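Local coordinates for DNA primase (Helicobacter pylori, PDB 4EHS), which synthesises short RNA primers for DNA replication and stimulates the DnaB helicase, to which the C-terminal domain described here binds, at residues Val59-Lys64 / Phe108-Lys113; Ser26-Glu31 / Ile104-Glu109; Lys113-Ser118 / Ile127-Ala132. All coordinates share one frame; numbering follows the deposited sequence.

Contact 1 (Val59-Lys64 / Phe108-Lys113); sequences VFLHKK and FERQLK
A first torsion of -51° sets Leu61 CG anti to the carbonyl carbon, and CD1 at the end of the side chain then meets Arg110, which comes from the other direction and bends at chi3 (-49°) so that one face of its flat head meets that branch. Leu61 CD1 sits 3.6 Å above the guanidinium plane of Arg110, displaced toward the rim, with Leu61 CD1 to Arg110 NE at 3.7 Å and Leu61 CD1 to Arg110 CZ at 3.9 Å. This is a methyl group laid over one face of the cation. The polar approach is looser: Val59 O is 3.7 Å from Arg110 NH2, reached obliquely and too far to count as a hydrogen bond. With 104 Å² buried in all, the contact is small. The loop is also held by Glu34 of helix 30-43, which accepts hydrogen bonds from the backbone N of Leu61 and of His62. Here the loop preceding helix 64-71 meets helix 96-117 inside the all-helical C-terminal domain of a DnaG primase, the helicase-binding domain.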
loop_
_atom_site.group_PDB
_atom_site.type_symbol
_atom_site.label_atom_id
_atom_site.label_comp_id
_atom_site.label_asym_id
_atom_site.label_seq_id
_atom_site.Cartn_x
_atom_site.Cartn_y
_atom_site.Cartn_z
ATOM N N VAL A 59 -6.670 -2.533 -8.283
ATOM C CA VAL A 59 -5.661 -3.299 -8.971
ATOM C C VAL A 59 -6.306 -4.060 -10.128
ATOM O O VAL A 59 -5.709 -4.212 -11.191
ATOM C CB VAL A 59 -4.930 -4.261 -8.030
ATOM C CG1 VAL A 59 -3.929 -5.092 -8.801
ATOM C CG2 VAL A 59 -4.133 -3.492 -6.980
ATOM N N PHE A 60 -7.553 -4.462 -9.902
ATOM C CA PHE A 60 -8.300 -5.335 -10.863
ATOM C C PHE A 60 -8.870 -4.535 -12.013
ATOM O O PHE A 60 -9.569 -3.545 -11.783
ATOM C CB PHE A 60 -9.444 -6.053 -10.127
ATOM C CG PHE A 60 -8.950 -7.044 -9.115
ATOM C CD1 PHE A 60 -8.692 -8.375 -9.533
ATOM C CD2 PHE A 60 -8.688 -6.703 -7.768
ATOM C CE1 PHE A 60 -8.176 -9.312 -8.653
ATOM C CE2 PHE A 60 -8.171 -7.663 -6.879
ATOM C CZ PHE A 60 -7.920 -8.981 -7.312
ATOM N N LEU A 61 -8.584 -4.974 -13.233
ATOM C CA LEU A 61 -9.148 -4.361 -14.454
ATOM C C LEU A 61 -10.334 -5.138 -15.013
ATOM O O LEU A 61 -11.056 -4.589 -15.864
ATOM C CB LEU A 61 -8.089 -4.225 -15.535
ATOM C CG LEU A 61 -6.773 -3.543 -15.137
ATOM C CD1 LEU A 61 -5.902 -3.247 -16.354
ATOM C CD2 LEU A 61 -7.090 -2.302 -14.340
ATOM N N HIS A 62 -10.543 -6.365 -14.528
ATOM C CA HIS A 62 -11.600 -7.227 -15.085
ATOM C C HIS A 62 -12.564 -7.705 -14.094
ATOM O O HIS A 62 -13.734 -7.912 -14.432
ATOM C CB HIS A 62 -10.999 -8.415 -15.828
ATOM C CG HIS A 62 -10.099 -8.014 -16.947
ATOM N ND1 HIS A 62 -10.586 -7.540 -18.150
ATOM C CD2 HIS A 62 -8.720 -7.975 -17.031
ATOM C CE1 HIS A 62 -9.529 -7.212 -18.940
ATOM N NE2 HIS A 62 -8.405 -7.501 -18.295
ATOM N N LYS A 63 -12.132 -7.883 -12.835
ATOM C CA LYS A 63 -12.932 -8.610 -11.858
ATOM C C LYS A 63 -13.062 -7.775 -10.564
ATOM O O LYS A 63 -13.213 -8.288 -9.475
ATOM C CB LYS A 63 -12.382 -10.045 -11.583
ATOM C CG LYS A 63 -12.353 -10.951 -12.817
ATOM C CD LYS A 63 -13.747 -11.314 -13.264
ATOM C CE LYS A 63 -13.748 -11.907 -14.651
ATOM N NZ LYS A 63 -15.058 -12.304 -15.205
ATOM N N LYS A 64 -13.151 -6.462 -10.754
ATOM C CA LYS A 64 -13.230 -5.581 -9.617
ATOM C C LYS A 64 -14.509 -5.839 -8.818
ATOM O O LYS A 64 -14.475 -5.872 -7.592
ATOM C CB LYS A 64 -13.135 -4.149 -10.120
ATOM C CG LYS A 64 -13.266 -3.134 -9.011
ATOM C CD LYS A 64 -13.039 -1.756 -9.632
ATOM C CE LYS A 64 -12.626 -0.748 -8.568
ATOM N NZ LYS A 64 -13.704 -0.711 -7.538
ATOM N N PHE A 108 2.754 -3.442 -11.891
ATOM C CA PHE A 108 3.945 -2.559 -11.956
ATOM C C PHE A 108 4.561 -2.489 -13.361
ATOM O O PHE A 108 5.075 -1.416 -13.759
ATOM C CB PHE A 108 4.991 -2.922 -10.922
ATOM C CG PHE A 108 4.626 -2.499 -9.526
ATOM C CD1 PHE A 108 4.641 -1.148 -9.163
ATOM C CD2 PHE A 108 4.280 -3.430 -8.574
ATOM C CE1 PHE A 108 4.291 -0.757 -7.865
ATOM C CE2 PHE A 108 3.982 -3.051 -7.253
ATOM C CZ PHE A 108 3.944 -1.720 -6.900
ATOM N N GLU A 109 4.448 -3.574 -14.135
ATOM C CA GLU A 109 4.906 -3.502 -15.529
ATOM C C GLU A 109 4.069 -2.484 -16.301
ATOM O O GLU A 109 4.630 -1.650 -17.052
ATOM C CB GLU A 109 4.891 -4.930 -16.141
ATOM C CG GLU A 109 6.060 -5.793 -15.660
ATOM C CD GLU A 109 5.996 -7.247 -16.189
ATOM O OE1 GLU A 109 4.876 -7.674 -16.579
ATOM O OE2 GLU A 109 7.054 -7.935 -16.203
ATOM N N ARG A 110 2.745 -2.492 -16.116
ATOM C CA ARG A 110 1.899 -1.478 -16.674
ATOM C C ARG A 110 2.267 -0.051 -16.201
ATOM O O ARG A 110 2.172 0.900 -16.987
ATOM C CB ARG A 110 0.422 -1.716 -16.358
ATOM C CG ARG A 110 -0.171 -2.912 -17.114
ATOM C CD ARG A 110 -1.686 -3.020 -16.964
ATOM N NE ARG A 110 -2.274 -2.943 -15.632
ATOM C CZ ARG A 110 -2.392 -3.972 -14.768
ATOM N NH1 ARG A 110 -1.927 -5.174 -15.080
ATOM N NH2 ARG A 110 -3.006 -3.769 -13.605
ATOM N N GLN A 111 2.603 0.101 -14.925
ATOM C CA GLN A 111 3.014 1.398 -14.414
ATOM C C GLN A 111 4.194 1.952 -15.194
ATOM O O GLN A 111 4.236 3.145 -15.442
ATOM C CB GLN A 111 3.390 1.310 -12.927
ATOM C CG GLN A 111 2.166 1.182 -12.045
ATOM C CD GLN A 111 1.127 2.225 -12.331
ATOM O OE1 GLN A 111 0.026 1.916 -12.760
ATOM N NE2 GLN A 111 1.469 3.473 -12.100
ATOM N N LEU A 112 5.172 1.113 -15.467
ATOM C CA LEU A 112 6.347 1.504 -16.222
ATOM C C LEU A 112 5.928 2.123 -17.563
ATOM O O LEU A 112 6.498 3.114 -17.979
ATOM C CB LEU A 112 7.307 0.327 -16.457
ATOM C CG LEU A 112 8.323 -0.060 -15.398
ATOM C CD1 LEU A 112 9.382 -0.999 -15.962
ATOM C CD2 LEU A 112 9.020 1.151 -14.794
ATOM N N LYS A 113 4.928 1.561 -18.221
ATOM C CA LYS A 113 4.403 2.209 -19.467
ATOM C C LYS A 113 3.562 3.460 -19.268
ATOM O O LYS A 113 3.640 4.417 -20.069
ATOM C CB LYS A 113 3.527 1.239 -20.269
ATOM C CG LYS A 113 4.243 0.054 -20.879
ATOM C CD LYS A 113 3.278 -0.625 -21.853
ATOM C CE LYS A 113 3.008 0.241 -23.088
ATOM N NZ LYS A 113 1.760 -0.185 -23.782
#

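Contact 2 (Ser26-Glu31 / Ile104-Glu109); sequences SAPSLE and ILRYFE
The turn that leads into helix 30-43, with Ser29 as its N-cap, is tied to helix 96-117 by a bifurcated arginine-to-carbonyl hydrogen bond: Arg106 grips the backbone carbonyl of Pro28 end-on with two nitrogens. Both bonds go to one atom, Arg106 NH2 to Pro28 O at 2.7 Å and Arg106 NH1 to Pro28 O at 2.8 Å. Sharing an acceptor bends them to N-H...O angles of 146° and 140°. The oxygen lies almost exactly in the guanidinium plane, whereas the carbonyl is tilted relative to it; NH2 sits in the carbonyl plane and NH1 above it. Together the two bonds hold the end of the side chain at this oxygen. Its reach comes from a chain extended from CG to NE, which carries the head from helix 96-117 to the Pro28 carbonyl. Pro28 also flanks the head with its ring, CD of Pro28 lying 3.6 Å from Arg106 NH2. Further back, Leu30 CD1 passes the aliphatic stem at 4.2 Å from Arg106 CD, the two side chains running in opposite senses. Ser29 OG caps the backbone N of Phe32; the gripped carbonyl is that of the residue just before this N-cap. This is a surface tie of arginine to main-chain carbonyl at a capped helix N-terminus, joining two helices of the helicase-binding domain.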
loop_
_atom_site.group_PDB
_atom_site.type_symbol
_atom_site.label_atom_id
_atom_site.label_comp_id
_atom_site.label_asym_id
_atom_site.label_seq_id
_atom_site.Cartn_x
_atom_site.Cartn_y
_atom_site.Cartn_z
ATOM N N SER A 26 1.456 -20.249 -22.384
ATOM C CA SER A 26 0.974 -20.675 -21.030
ATOM C C SER A 26 0.785 -19.519 -20.026
ATOM O O SER A 26 -0.127 -19.583 -19.189
ATOM C CB SER A 26 1.923 -21.701 -20.435
ATOM O OG SER A 26 3.100 -21.038 -20.046
ATOM N N ALA A 27 1.670 -18.514 -20.075
ATOM C CA ALA A 27 1.439 -17.207 -19.453
ATOM C C ALA A 27 -0.027 -16.804 -19.650
ATOM O O ALA A 27 -0.506 -16.685 -20.799
ATOM C CB ALA A 27 2.314 -16.142 -20.078
ATOM N N PRO A 28 -0.735 -16.552 -18.525
ATOM C CA PRO A 28 -2.172 -16.347 -18.598
ATOM C C PRO A 28 -2.553 -14.960 -19.031
ATOM O O PRO A 28 -1.763 -14.020 -18.932
ATOM C CB PRO A 28 -2.642 -16.586 -17.138
ATOM C CG PRO A 28 -1.413 -16.173 -16.322
ATOM C CD PRO A 28 -0.233 -16.560 -17.122
ATOM N N SER A 29 -3.801 -14.834 -19.459
ATOM C CA SER A 29 -4.417 -13.546 -19.718
ATOM C C SER A 29 -4.630 -12.862 -18.354
ATOM O O SER A 29 -4.620 -13.559 -17.283
ATOM C CB SER A 29 -5.780 -13.687 -20.416
ATOM O OG SER A 29 -6.817 -14.177 -19.490
ATOM N N LEU A 30 -4.772 -11.523 -18.362
ATOM C CA LEU A 30 -4.967 -10.864 -17.100
ATOM C C LEU A 30 -6.323 -11.253 -16.515
ATOM O O LEU A 30 -6.441 -11.453 -15.305
ATOM C CB LEU A 30 -4.842 -9.337 -17.247
ATOM C CG LEU A 30 -4.928 -8.523 -15.969
ATOM C CD1 LEU A 30 -3.710 -8.832 -15.143
ATOM C CD2 LEU A 30 -5.111 -7.029 -16.393
ATOM N N GLU A 31 -7.332 -11.484 -17.365
ATOM C CA GLU A 31 -8.664 -11.736 -16.860
ATOM C C GLU A 31 -8.614 -13.116 -16.180
ATOM O O GLU A 31 -9.144 -13.275 -15.057
ATOM C CB GLU A 31 -9.742 -11.657 -17.983
ATOM C CG GLU A 31 -11.052 -12.248 -17.507
ATOM C CD GLU A 31 -12.249 -11.864 -18.375
ATOM O OE1 GLU A 31 -12.102 -11.047 -19.295
ATOM O OE2 GLU A 31 -13.344 -12.360 -18.102
ATOM N N ILE A 104 0.562 -8.698 -9.145
ATOM C CA ILE A 104 1.224 -7.449 -8.736
ATOM C C ILE A 104 2.299 -7.049 -9.721
ATOM O O ILE A 104 2.371 -5.850 -10.062
ATOM C CB ILE A 104 1.760 -7.558 -7.305
ATOM C CG1 ILE A 104 0.597 -7.788 -6.322
ATOM C CG2 ILE A 104 2.507 -6.260 -6.891
ATOM C CD1 ILE A 104 1.103 -8.301 -4.954
ATOM N N LEU A 105 3.143 -8.008 -10.119
ATOM C CA LEU A 105 4.191 -7.766 -11.157
ATOM C C LEU A 105 3.579 -7.165 -12.410
ATOM O O LEU A 105 4.054 -6.095 -12.885
ATOM C CB LEU A 105 5.017 -9.037 -11.476
ATOM C CG LEU A 105 6.063 -8.948 -12.609
ATOM C CD1 LEU A 105 7.264 -8.125 -12.211
ATOM C CD2 LEU A 105 6.518 -10.315 -13.055
ATOM N N ARG A 106 2.513 -7.767 -12.943
ATOM C CA ARG A 106 1.768 -7.114 -14.025
ATOM C C ARG A 106 1.320 -5.679 -13.826
ATOM O O ARG A 106 1.505 -4.821 -14.722
ATOM C CB ARG A 106 0.599 -7.956 -14.495
ATOM C CG ARG A 106 1.228 -9.230 -15.086
ATOM C CD ARG A 106 0.226 -9.940 -15.939
ATOM N NE ARG A 106 0.819 -11.148 -16.590
ATOM C CZ ARG A 106 0.028 -11.993 -17.263
ATOM N NH1 ARG A 106 -1.272 -11.729 -17.371
ATOM N NH2 ARG A 106 0.530 -13.074 -17.797
ATOM N N TYR A 107 0.794 -5.393 -12.647
ATOM C CA TYR A 107 0.415 -4.018 -12.308
ATOM C C TYR A 107 1.640 -3.077 -12.456
ATOM O O TYR A 107 1.547 -2.023 -13.072
ATOM C CB TYR A 107 -0.105 -3.987 -10.865
ATOM C CG TYR A 107 -0.352 -2.586 -10.386
ATOM C CD1 TYR A 107 -1.587 -1.959 -10.597
ATOM C CD2 TYR A 107 0.650 -1.898 -9.725
ATOM C CE1 TYR A 107 -1.817 -0.649 -10.177
ATOM C CE2 TYR A 107 0.435 -0.588 -9.321
ATOM C CZ TYR A 107 -0.797 0.012 -9.512
ATOM O OH TYR A 107 -0.966 1.335 -9.068
ATOM N N PHE A 108 2.754 -3.442 -11.891
ATOM C CA PHE A 108 3.945 -2.559 -11.956
ATOM C C PHE A 108 4.561 -2.489 -13.361
ATOM O O PHE A 108 5.075 -1.416 -13.759
ATOM C CB PHE A 108 4.991 -2.922 -10.922
ATOM C CG PHE A 108 4.626 -2.499 -9.526
ATOM C CD1 PHE A 108 4.641 -1.148 -9.163
ATOM C CD2 PHE A 108 4.280 -3.430 -8.574
ATOM C CE1 PHE A 108 4.291 -0.757 -7.865
ATOM C CE2 PHE A 108 3.982 -3.051 -7.253
ATOM C CZ PHE A 108 3.944 -1.720 -6.900
ATOM N N GLU A 109 4.448 -3.574 -14.135
ATOM C CA GLU A 109 4.906 -3.502 -15.529
ATOM C C GLU A 109 4.069 -2.484 -16.301
ATOM O O GLU A 109 4.630 -1.650 -17.052
ATOM C CB GLU A 109 4.891 -4.930 -16.141
ATOM C CG GLU A 109 6.060 -5.793 -15.660
ATOM C CD GLU A 109 5.996 -7.247 -16.189
ATOM O OE1 GLU A 109 4.876 -7.674 -16.579
ATOM O OE2 GLU A 109 7.054 -7.935 -16.203
#

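Contact 3 (Lys113-Ser118 / Ile127-Ala132)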
loop_
_atom_site.group_PDB
_atom_site.type_symbol
_atom_site.label_atom_id
_atom_site.label_comp_id
_atom_site.label_asym_id
_atom_site.label_seq_id
_atom_site.Cartn_x
_atom_site.Cartn_y
_atom_site.Cartn_z
ATOM N N LYS A 113 4.928 1.561 -18.221
ATOM C CA LYS A 113 4.403 2.209 -19.467
ATOM C C LYS A 113 3.562 3.460 -19.268
ATOM O O LYS A 113 3.640 4.417 -20.069
ATOM C CB LYS A 113 3.527 1.239 -20.269
ATOM C CG LYS A 113 4.243 0.054 -20.879
ATOM C CD LYS A 113 3.278 -0.625 -21.853
ATOM C CE LYS A 113 3.008 0.241 -23.088
ATOM N NZ LYS A 113 1.760 -0.185 -23.782
ATOM N N GLU A 114 2.721 3.444 -18.246
ATOM C CA GLU A 114 1.727 4.471 -18.065
ATOM C C GLU A 114 2.257 5.772 -17.441
ATOM O O GLU A 114 1.800 6.861 -17.785
ATOM C CB GLU A 114 0.603 3.935 -17.194
ATOM C CG GLU A 114 -0.176 2.805 -17.867
ATOM C CD GLU A 114 -1.350 2.281 -17.031
ATOM O OE1 GLU A 114 -1.897 3.047 -16.184
ATOM O OE2 GLU A 114 -1.739 1.097 -17.221
ATOM N N ILE A 115 3.178 5.646 -16.493
ATOM C CA ILE A 115 3.702 6.802 -15.786
ATOM C C ILE A 115 4.291 7.852 -16.768
ATOM O O ILE A 115 4.000 9.063 -16.621
ATOM C CB ILE A 115 4.745 6.414 -14.736
ATOM C CG1 ILE A 115 4.024 5.740 -13.558
ATOM C CG2 ILE A 115 5.443 7.664 -14.232
ATOM C CD1 ILE A 115 5.027 4.962 -12.700
ATOM N N PRO A 116 5.112 7.417 -17.714
ATOM C CA PRO A 116 5.660 8.530 -18.587
ATOM C C PRO A 116 4.594 9.301 -19.378
ATOM O O PRO A 116 4.800 10.477 -19.698
ATOM C CB PRO A 116 6.597 7.807 -19.556
ATOM C CG PRO A 116 6.928 6.503 -18.878
ATOM C CD PRO A 116 5.737 6.126 -18.028
ATOM N N LYS A 117 3.477 8.637 -19.672
ATOM C CA LYS A 117 2.314 9.203 -20.352
ATOM C C LYS A 117 1.414 10.011 -19.451
ATOM O O LYS A 117 0.520 10.715 -19.919
ATOM C CB LYS A 117 1.493 8.111 -21.049
ATOM C CG LYS A 117 2.218 7.494 -22.223
ATOM C CD LYS A 117 1.589 6.183 -22.663
ATOM C CE LYS A 117 2.689 5.225 -23.148
ATOM N NZ LYS A 117 2.255 3.857 -23.575
ATOM N N SER A 118 1.623 9.934 -18.143
ATOM C CA SER A 118 0.698 10.582 -17.201
ATOM C C SER A 118 0.877 12.106 -17.041
ATOM O O SER A 118 1.834 12.687 -17.586
ATOM C CB SER A 118 0.841 9.899 -15.844
ATOM O OG SER A 118 2.017 10.379 -15.188
ATOM N N ILE A 127 9.955 9.483 -9.219
ATOM C CA ILE A 127 9.831 8.676 -8.008
ATOM C C ILE A 127 9.063 7.386 -8.254
ATOM O O ILE A 127 9.410 6.357 -7.786
ATOM C CB ILE A 127 9.169 9.448 -6.857
ATOM C CG1 ILE A 127 10.001 10.636 -6.470
ATOM C CG2 ILE A 127 9.105 8.581 -5.664
ATOM C CD1 ILE A 127 9.331 11.589 -5.594
ATOM N N CYS A 128 8.021 7.504 -9.026
ATOM C CA CYS A 128 7.137 6.423 -9.295
ATOM C C CYS A 128 7.741 5.432 -10.243
ATOM O O CYS A 128 7.567 4.291 -10.055
ATOM C CB CYS A 128 5.811 6.935 -9.791
ATOM S SG CYS A 128 4.957 7.865 -8.550
ATOM N N LEU A 129 8.506 5.882 -11.209
ATOM C CA LEU A 129 9.199 4.939 -12.063
ATOM C C LEU A 129 10.214 4.134 -11.257
ATOM O O LEU A 129 10.321 2.961 -11.398
ATOM C CB LEU A 129 9.897 5.641 -13.215
ATOM C CG LEU A 129 9.005 6.141 -14.303
ATOM C CD1 LEU A 129 9.721 7.056 -15.225
ATOM C CD2 LEU A 129 8.501 5.026 -15.057
ATOM N N LYS A 130 10.938 4.830 -10.400
ATOM C CA LYS A 130 11.954 4.139 -9.613
ATOM C C LYS A 130 11.312 3.080 -8.700
ATOM O O LYS A 130 11.798 1.952 -8.641
ATOM C CB LYS A 130 12.747 5.148 -8.789
ATOM C CG LYS A 130 13.947 4.515 -8.044
ATOM C CD LYS A 130 14.783 5.634 -7.413
ATOM C CE LYS A 130 16.207 5.153 -7.160
ATOM N NZ LYS A 130 16.296 4.510 -5.833
ATOM N N LYS A 131 10.192 3.454 -8.076
ATOM C CA LYS A 131 9.440 2.536 -7.229
ATOM C C LYS A 131 8.905 1.343 -8.004
ATOM O O LYS A 131 9.003 0.197 -7.527
ATOM C CB LYS A 131 8.303 3.264 -6.557
ATOM C CG LYS A 131 7.584 2.369 -5.526
ATOM C CD LYS A 131 6.069 2.225 -5.811
ATOM C CE LYS A 131 5.263 1.590 -4.646
ATOM N NZ LYS A 131 4.339 2.551 -3.979
ATOM N N ALA A 132 8.377 1.565 -9.201
ATOM C CA ALA A 132 7.880 0.416 -10.000
ATOM C C ALA A 132 9.007 -0.517 -10.396
ATOM O O ALA A 132 8.847 -1.693 -10.386
ATOM C CB ALA A 132 7.176 0.896 -11.235
#
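Helix 113-117 and helix 127-132 run almost exactly antiparallel, with 176° between their directions and 9.7 Å between the axes of these short segments, the CA atoms coming nearest at Ile115 and Leu129. Ile115 supplies most of one side through two separate branches. Its CD1 ends against the backbone side of Cys128, 3.6 Å from Cys128 CB, while Ile115 CG2 packs 3.9 Å from Leu129 CG. The division follows from chi1 of -72°, which places CG1 beside the backbone N and CG2 beside the carbonyl carbon. Leu129 slides past Ile115 in the opposite direction, and its CD2 also meets the Pro116 ring, 4.2 Å from Pro116 CD. Pro116 marks a kink, since its N has no bond to the turn before. The Ile115 carbonyl is nevertheless doubly used: Ser118 N donates to Ile115 O at 3.0 Å, and Ser118 OG donates to the same oxygen at 2.8 Å on a lone pair. Beyond the interface, Lys130 forms a salt bridge with Asp49 of the second subunit, and Ser118 O accepts from Lys125 NZ of helix 122-140. Between these two segments, however, the joining is by apolar side chains, with no hydrogen bond across. Cys128 SG carries beta-mercaptoethanol, probably from the crystallisation liquor, as a mixed disulfide, which is consistent with the sulfur having been reachable by the thiol.

Overall arrangement
All three contacts draw on helix 96-117, meeting it in succession: contact 2 at 104-109, contact 1 at 108-113, contact 3 at 113-118. Contacts 1 and 2 are neighbours, their centres about 8 Å apart, sharing Phe108 and Glu109 and joined where Leu61 and His62 pack on Leu30. Contact 3, centred about 13 Å from contact 1 and 17 Å from contact 2, follows in series, starting at Lys113, the last residue of contact 1; it touches both through Phe108 on Ala132, and contact 1 also through Leu112 on Leu129 and Ala132. Contacts 1 and 2 therefore fasten the long helix to earlier parts of the chain, whereas contact 3 pairs it with helix 122-140, which reaches the second subunit.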